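Local atomic coordinates of lipoprotein (Streptococcus pneumoniae, PDB entry 3CX3), a protein that binds zinc and probably serves as the solute-binding lipoprotein that delivers the metal to an ABC transporter of the pneumococcus. Residues 26-29 with 30-34. Sequence-based numbering, arbitrary orientation. Where two conformers were deposited one is given.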
loop_
_atom_site.group_PDB
_atom_site.type_symbol
_atom_site.label_atom_id
_atom_site.label_comp_id
_atom_site.label_asym_id
_atom_site.label_seq_id
_atom_site.Cartn_x
_atom_site.Cartn_y
_atom_site.Cartn_z
ATOM N N GLU A 26 6.971 -9.270 9.078
ATOM C CA GLU A 26 6.839 -10.628 8.554
ATOM C C GLU A 26 8.186 -11.204 8.138
ATOM O O GLU A 26 8.401 -12.410 8.269
ATOM C CB GLU A 26 5.827 -10.692 7.412
ATOM C CG GLU A 26 4.588 -11.483 7.782
ATOM C CD GLU A 26 3.288 -10.757 7.488
ATOM O OE1 GLU A 26 2.563 -11.189 6.572
ATOM O OE2 GLU A 26 2.981 -9.767 8.190
ATOM N N VAL A 27 9.091 -10.348 7.665
ATOM C CA VAL A 27 10.408 -10.807 7.248
ATOM C C VAL A 27 11.310 -11.096 8.446
ATOM O O VAL A 27 12.169 -11.975 8.379
ATOM C CB VAL A 27 11.084 -9.835 6.237
ATOM C CG1 VAL A 27 12.562 -10.163 6.047
ATOM C CG2 VAL A 27 10.357 -9.883 4.877
ATOM N N SER A 28 11.095 -10.365 9.539
ATOM C CA SER A 28 11.932 -10.475 10.733
ATOM C C SER A 28 11.469 -11.564 11.721
ATOM O O SER A 28 12.275 -12.086 12.508
ATOM C CB SER A 28 12.027 -9.118 11.437
ATOM O OG SER A 28 12.917 -8.251 10.751
ATOM N N GLY A 29 10.182 -11.903 11.667
ATOM C CA GLY A 29 9.587 -12.867 12.585
ATOM C C GLY A 29 9.531 -12.327 14.005
ATOM O O GLY A 29 8.600 -11.594 14.361
ATOM N N ASP A 30 10.544 -12.681 14.799
ATOM C CA ASP A 30 10.639 -12.288 16.207
ATOM C C ASP A 30 11.964 -11.591 16.541
ATOM O O ASP A 30 12.262 -11.328 17.707
ATOM C CB ASP A 30 10.451 -13.520 17.109
ATOM C CG ASP A 30 11.416 -14.667 16.775
ATOM O OD1 ASP A 30 12.270 -14.526 15.866
ATOM O OD2 ASP A 30 11.308 -15.726 17.433
ATOM N N LEU A 31 12.738 -11.280 15.506
ATOM C CA LEU A 31 14.122 -10.832 15.660
ATOM C C LEU A 31 14.381 -9.395 16.101
ATOM O O LEU A 31 15.199 -9.166 16.996
ATOM C CB LEU A 31 14.887 -11.076 14.371
ATOM C CG LEU A 31 15.370 -12.495 14.155
ATOM C CD1 LEU A 31 16.153 -12.498 12.870
ATOM C CD2 LEU A 31 16.224 -12.959 15.328
ATOM N N ASN A 32 13.722 -8.435 15.466
ATOM C CA ASN A 32 14.098 -7.043 15.649
ATOM C C ASN A 32 13.030 -6.193 16.336
ATOM O O ASN A 32 11.892 -6.620 16.485
ATOM C CB ASN A 32 14.505 -6.441 14.298
ATOM C CG ASN A 32 15.565 -7.270 13.571
ATOM O OD1 ASN A 32 16.752 -7.192 13.880
ATOM N ND2 ASN A 32 15.136 -8.056 12.587
ATOM N N ASP A 33 13.412 -4.995 16.766
ATOM C CA ASP A 33 12.455 -4.032 17.311
ATOM C C ASP A 33 11.870 -3.168 16.188
ATOM O O ASP A 33 12.385 -2.079 15.879
ATOM C CB ASP A 33 13.090 -3.162 18.409
ATOM C CG ASP A 33 12.170 -2.029 18.880
ATOM O OD1 ASP A 33 10.925 -2.177 18.860
ATOM O OD2 ASP A 33 12.710 -0.972 19.267
ATOM N N VAL A 34 10.784 -3.673 15.597
ATOM C CA VAL A 34 10.139 -3.027 14.456
ATOM C C VAL A 34 8.977 -2.179 14.929
ATOM O O VAL A 34 7.973 -2.695 15.408
ATOM C CB VAL A 34 9.652 -4.040 13.384
ATOM C CG1 VAL A 34 9.009 -3.307 12.217
ATOM C CG2 VAL A 34 10.798 -4.904 12.884
#
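S28 and N32 meet side chain to side chain across the turn that closes helix 18-28, in the helix-to-strand connection of the beta-alpha-beta unit formed by strand 12-15, helix 18-28 and strand 33-36. The amide nitrogen ND2 of N32 donates to OG of S28 at 2.9 Å, a somewhat bent bond in which the hydroxyl oxygen is tilted 16° from the amide plane. OG of S28, beside its own backbone nitrogen (chi1 -76°), faces the amide, whose CG in N32 likewise lies anti to the carbonyl carbon. A second bond from the same serine runs through the backbone: N of L31 donates to O of S28 at 3.1 Å, coming from well above the carbonyl plane. The L31 side chain bends over the same oxygen, its CB 3.4 Å from O of S28. Within the turn closed by this bond, G29 is the first residue to leave helical geometry, with positive phi. V34, where strand 33-36 is under way, points toward the helix, its CG2 4.5 Å from OG of S28. N32 is shared widely: OD1 takes M11 N, while ND2 also bonds Y150 OH of helix 147-173. S28 OG has a weak further bond to V24 O. The chemistry thus implies that a buried serine hydroxyl and one asparagine amide tie helix end, neighbouring helix and the segment leading into strand 12-15 into a single polar network.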